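Uncharacterized protein (Enterococcus faecalis, PDB 3PM7) is of unknown function but belongs to the PC4-like transcriptional coactivator family, and so probably binds nucleic acid, perhaps as the two-fold dimer. Local coordinates at the interface of chains A and B. Residues are numbered along the deposited sequence; one frame, centred on the assembly and turned at random. Chains: chain A/B, Uncharacterized protein.

Contact 1 and contact 2 are neighbouring patches of one two-fold interface, the centres of their C-alpha atoms about 9 Å apart. Contact 1 brings the C-terminal helices of both chains together at the two-fold, helix 59-71 of chain A against its counterpart in chain B. Contact 2 lays chain B's helix against strand 9-18 of chain A. B:Leu65 belongs to both, so each helix is held by the partner's helix and by the partner's sheet. By symmetry everything occurs twice. Such a helix-centred dimer is typical of the PC4 family, though the structure alone does not show that it forms in the cell.

Contact 1: the interface of chains A and B. Residues chain A 27, 62, 65-66, 69; chain B 27, 41, 62, 65-66, 69.
A:Ile69 and B:Ile69 meet at the two-fold, where the C-terminal helices of two PC4-like chains pack in what is probably the family's dimer interface. The two side chains cross at about a right angle and touch by their end methyls, CD1 to CD1 at 3.3 Å, tighter than ordinary van der Waals contact. In A:Ile69, CG1 lies anti to the carbonyl carbon (chi1 -76°) and the chain stays extended, which carries CD1 across to the partner. The same CD1 sits 4.0 Å from CZ of B:Phe62; isoleucine and ring approach tip to tip, the ring offering its far end. The other branch, CG2, packs over the helix at B:Ser66, 3.8 Å from its CA.

The two serines break the symmetry. OG of B:Ser66 turns back to its own helix and hydrogen-bonds O of B:Phe62 at 2.7 Å, tilted 31° from the carbonyl plane. OG of A:Ser66 is instead anti to its backbone N (chi1 -153°) and faces the CG2 methyl of B:Ile69 at 3.3 Å. No polar bond spans the patch.

Toward the sheets the fit is looser. A:Leu65 crosses B:Leu27 at about a right angle, CD1 to CD2 at 4.1 Å, and its other methyl, CD2, comes no nearer than 4.3 Å to CD1 of B:Leu41. These strand leucines each lose little surface to the partner.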
loop_
_atom_site.group_PDB
_atom_site.type_symbol
_atom_site.label_atom_id
_atom_site.label_comp_id
_atom_site.label_asym_id
_atom_site.label_seq_id
_atom_site.Cartn_x
_atom_site.Cartn_y
_atom_site.Cartn_z
ATOM N N LEU A 27 5.153 -3.529 -4.567
ATOM C CA LEU A 27 4.261 -4.494 -3.944
ATOM C C LEU A 27 4.991 -5.829 -3.931
ATOM O O LEU A 27 5.298 -6.382 -4.997
ATOM C CB LEU A 27 2.973 -4.652 -4.749
ATOM C CG LEU A 27 2.008 -5.673 -4.129
ATOM C CD1 LEU A 27 1.425 -5.074 -2.837
ATOM C CD2 LEU A 27 0.884 -6.019 -5.097
ATOM N N PHE A 62 -6.140 -7.171 1.708
ATOM C CA PHE A 62 -5.727 -7.212 0.316
ATOM C C PHE A 62 -6.860 -7.654 -0.599
ATOM O O PHE A 62 -6.901 -7.274 -1.768
ATOM C CB PHE A 62 -4.502 -8.114 0.089
ATOM C CG PHE A 62 -3.951 -7.987 -1.290
ATOM C CD1 PHE A 62 -4.262 -8.925 -2.269
ATOM C CD2 PHE A 62 -3.186 -6.880 -1.637
ATOM C CE1 PHE A 62 -3.779 -8.783 -3.560
ATOM C CE2 PHE A 62 -2.699 -6.723 -2.930
ATOM C CZ PHE A 62 -2.999 -7.676 -3.898
ATOM N N LEU A 65 -9.016 -4.526 -0.841
ATOM C CA LEU A 65 -8.354 -3.602 -1.739
ATOM C C LEU A 65 -8.592 -4.056 -3.165
ATOM O O LEU A 65 -8.816 -3.249 -4.067
ATOM C CB LEU A 65 -6.856 -3.562 -1.458
ATOM C CG LEU A 65 -6.078 -2.659 -2.424
ATOM C CD1 LEU A 65 -6.640 -1.239 -2.471
ATOM C CD2 LEU A 65 -4.609 -2.632 -2.040
ATOM N N SER A 66 -8.552 -5.368 -3.356
ATOM C CA SER A 66 -8.648 -5.964 -4.686
ATOM C C SER A 66 -10.076 -5.912 -5.254
ATOM O O SER A 66 -10.272 -5.615 -6.430
ATOM C CB SER A 66 -8.125 -7.406 -4.637
ATOM O OG SER A 66 -7.631 -7.802 -5.899
ATOM N N ILE A 69 -10.457 -2.171 -6.210
ATOM C CA ILE A 69 -9.753 -1.798 -7.427
ATOM C C ILE A 69 -10.441 -2.358 -8.678
ATOM O O ILE A 69 -10.473 -1.703 -9.724
ATOM C CB ILE A 69 -8.268 -2.201 -7.356
ATOM C CG1 ILE A 69 -7.526 -1.213 -6.453
ATOM C CG2 ILE A 69 -7.656 -2.248 -8.739
ATOM C CD1 ILE A 69 -6.025 -1.313 -6.514
ATOM N N LEU B 27 -8.592 3.202 2.232
ATOM C CA LEU B 27 -8.105 3.789 0.998
ATOM C C LEU B 27 -8.913 5.069 0.798
ATOM O O LEU B 27 -10.134 5.025 0.687
ATOM C CB LEU B 27 -8.325 2.840 -0.187
ATOM C CG LEU B 27 -7.929 3.343 -1.572
ATOM C CD1 LEU B 27 -6.418 3.523 -1.672
ATOM C CD2 LEU B 27 -8.445 2.413 -2.660
ATOM N N LEU B 41 -3.302 4.969 1.602
ATOM C CA LEU B 41 -3.634 3.733 2.295
ATOM C C LEU B 41 -3.050 3.872 3.682
ATOM O O LEU B 41 -1.827 3.985 3.826
ATOM C CB LEU B 41 -2.960 2.553 1.601
ATOM C CG LEU B 41 -3.763 1.744 0.580
ATOM C CD1 LEU B 41 -2.855 0.894 -0.295
ATOM C CD2 LEU B 41 -4.764 0.877 1.301
ATOM N N PHE B 62 -0.417 4.408 -8.415
ATOM C CA PHE B 62 -1.708 3.752 -8.242
ATOM C C PHE B 62 -2.159 3.082 -9.549
ATOM O O PHE B 62 -2.815 2.039 -9.523
ATOM C CB PHE B 62 -2.774 4.717 -7.691
ATOM C CG PHE B 62 -4.010 4.020 -7.219
ATOM C CD1 PHE B 62 -4.099 3.541 -5.923
ATOM C CD2 PHE B 62 -5.062 3.792 -8.086
ATOM C CE1 PHE B 62 -5.226 2.856 -5.488
ATOM C CE2 PHE B 62 -6.195 3.102 -7.650
ATOM C CZ PHE B 62 -6.279 2.653 -6.358
ATOM N N LEU B 65 -0.371 -0.171 -9.764
ATOM C CA LEU B 65 -0.940 -1.093 -8.782
ATOM C C LEU B 65 -2.227 -1.702 -9.320
ATOM O O LEU B 65 -2.463 -2.897 -9.185
ATOM C CB LEU B 65 -1.194 -0.375 -7.459
ATOM C CG LEU B 65 -1.897 -1.102 -6.307
ATOM C CD1 LEU B 65 -1.144 -2.331 -5.859
ATOM C CD2 LEU B 65 -2.107 -0.119 -5.127
ATOM N N SER B 66 -3.054 -0.877 -9.951
ATOM C CA SER B 66 -4.340 -1.342 -10.460
ATOM C C SER B 66 -4.154 -2.338 -11.601
ATOM O O SER B 66 -4.913 -3.297 -11.720
ATOM C CB SER B 66 -5.180 -0.154 -10.948
ATOM O OG SER B 66 -5.249 0.845 -9.945
ATOM N N ILE B 69 -2.881 -5.612 -10.065
ATOM C CA ILE B 69 -4.028 -6.301 -9.485
ATOM C C ILE B 69 -4.977 -6.805 -10.570
ATOM O O ILE B 69 -5.593 -7.862 -10.436
ATOM C CB ILE B 69 -4.767 -5.398 -8.494
ATOM C CG1 ILE B 69 -3.951 -5.297 -7.204
ATOM C CG2 ILE B 69 -6.155 -5.952 -8.220
ATOM C CD1 ILE B 69 -4.430 -4.243 -6.250
#

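Contact 2: the interface of chains A and B. Residues chain A 14-16; chain B 57, 60-61, 64-65, 68.
The hydroxyl OG1 of B:Thr68 hydrogen-bonds the backbone O of B:Glu64, one turn back in the helix, at 2.9 Å, and lies against the methyl of A:Ala14. It approaches that carbonyl tilted 34° from the carbonyl plane. The bond fixes the rotation of the threonine, and both its branches then face the alanine: OG1 is 3.3 Å from A:Ala14 CB, and the methyl CG2 is also in contact with it. The hydroxyl is thus bonded within its own helix, and what it meets on the strand of the other chain is a methyl group.

Two residues along strand 9-18, A:Leu16 is the main plug of this strand-to-helix packing and has 81 Å² of its surface hidden by chain B. Its CG is anti to the carbonyl carbon (chi1 -53°), which sends the fork of the side chain down onto the helix backbone. One prong, CD2, meets the backbone N of B:Leu65 at 3.7 Å and the CB of B:Glu64 at 3.9 Å. The other, CD1, comes up to the carbonyl O of B:Glu61 and, at 4.1 Å, to the methyl CD2 of B:Leu57, which belongs to the strand just before the helix.

The glutamates use their aliphatic parts here. CG of B:Glu61 lies 3.6 Å from the backbone O of A:Leu16, and the stem of B:Glu64 slides past A:Leu16 in the opposite direction. No direct polar bond joins the chains in this patch. B:Glu64 bends at chi2 (-86°), which lifts its carboxylate alongside the strand backbone, and there a water bridges the two chains: it is 3.0 Å from the carbonyl O of A:Val15 and 3.2 Å from the carboxylate oxygen OE2 of B:Glu64.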
loop_
_atom_site.group_PDB
_atom_site.type_symbol
_atom_site.label_atom_id
_atom_site.label_comp_id
_atom_site.label_asym_id
_atom_site.label_seq_id
_atom_site.Cartn_x
_atom_site.Cartn_y
_atom_site.Cartn_z
ATOM N N ALA A 14 5.168 -6.294 -7.943
ATOM C CA ALA A 14 5.053 -5.091 -8.768
ATOM C C ALA A 14 6.047 -4.023 -8.341
ATOM O O ALA A 14 6.321 -3.859 -7.147
ATOM C CB ALA A 14 3.628 -4.528 -8.704
ATOM N N VAL A 15 6.579 -3.298 -9.324
ATOM C CA VAL A 15 7.386 -2.114 -9.063
ATOM C C VAL A 15 6.539 -0.937 -9.510
ATOM O O VAL A 15 6.234 -0.817 -10.699
ATOM C CB VAL A 15 8.706 -2.121 -9.871
ATOM C CG1 VAL A 15 9.464 -0.810 -9.678
ATOM C CG2 VAL A 15 9.574 -3.311 -9.474
ATOM N N LEU A 16 6.154 -0.087 -8.560
ATOM C CA LEU A 16 5.211 1.015 -8.813
ATOM C C LEU A 16 5.899 2.303 -9.265
ATOM O O LEU A 16 5.306 3.115 -9.975
ATOM C CB LEU A 16 4.379 1.307 -7.548
ATOM C CG LEU A 16 3.659 0.116 -6.909
ATOM C CD1 LEU A 16 2.709 0.591 -5.802
ATOM C CD2 LEU A 16 2.891 -0.659 -7.984
ATOM N N LEU B 57 0.217 7.211 -2.550
ATOM C CA LEU B 57 0.576 6.732 -3.881
ATOM C C LEU B 57 0.354 7.833 -4.907
ATOM O O LEU B 57 -0.730 8.404 -4.969
ATOM C CB LEU B 57 -0.280 5.519 -4.268
ATOM C CG LEU B 57 -0.100 4.249 -3.426
ATOM C CD1 LEU B 57 -1.027 3.162 -3.913
ATOM C CD2 LEU B 57 1.335 3.772 -3.521
ATOM N N GLU B 60 0.710 7.658 -10.901
ATOM C CA GLU B 60 1.412 6.650 -11.677
ATOM C C GLU B 60 1.578 5.375 -10.856
ATOM O O GLU B 60 1.434 4.265 -11.382
ATOM C CB GLU B 60 2.774 7.177 -12.138
ATOM C CG GLU B 60 2.688 8.303 -13.182
ATOM C CD GLU B 60 3.125 9.661 -12.640
ATOM O OE1 GLU B 60 2.850 9.975 -11.450
ATOM O OE2 GLU B 60 3.749 10.421 -13.417
ATOM N N GLU B 61 1.861 5.530 -9.562
ATOM C CA GLU B 61 1.992 4.368 -8.693
ATOM C C GLU B 61 0.665 3.661 -8.580
ATOM O O GLU B 61 0.607 2.456 -8.659
ATOM C CB GLU B 61 2.525 4.752 -7.315
ATOM C CG GLU B 61 3.976 5.187 -7.352
ATOM C CD GLU B 61 4.436 5.858 -6.078
ATOM O OE1 GLU B 61 3.572 6.381 -5.333
ATOM O OE2 GLU B 61 5.666 5.861 -5.823
ATOM N N GLU B 64 -0.122 1.669 -11.795
ATOM C CA GLU B 64 0.635 0.416 -11.890
ATOM C C GLU B 64 0.052 -0.614 -10.945
ATOM O O GLU B 64 0.008 -1.793 -11.264
ATOM C CB GLU B 64 2.112 0.622 -11.553
ATOM C CG GLU B 64 2.888 1.487 -12.534
ATOM C CD GLU B 64 3.444 0.696 -13.726
ATOM O OE1 GLU B 64 3.012 -0.464 -13.957
ATOM O OE2 GLU B 64 4.326 1.247 -14.423
ATOM N N LEU B 65 -0.371 -0.171 -9.764
ATOM C CA LEU B 65 -0.940 -1.093 -8.782
ATOM C C LEU B 65 -2.227 -1.702 -9.320
ATOM O O LEU B 65 -2.463 -2.897 -9.185
ATOM C CB LEU B 65 -1.194 -0.375 -7.459
ATOM C CG LEU B 65 -1.897 -1.102 -6.307
ATOM C CD1 LEU B 65 -1.144 -2.331 -5.859
ATOM C CD2 LEU B 65 -2.107 -0.119 -5.127
ATOM N N THR B 68 -1.410 -4.204 -12.027
ATOM C CA THR B 68 -0.892 -5.432 -11.449
ATOM C C THR B 68 -2.073 -6.235 -10.913
ATOM O O THR B 68 -2.284 -7.379 -11.305
ATOM C CB THR B 68 0.125 -5.147 -10.352
ATOM O OG1 THR B 68 1.205 -4.382 -10.906
ATOM C CG2 THR B 68 0.672 -6.436 -9.813
HETATM O O HOH W 1 7.205 0.678 -13.064
#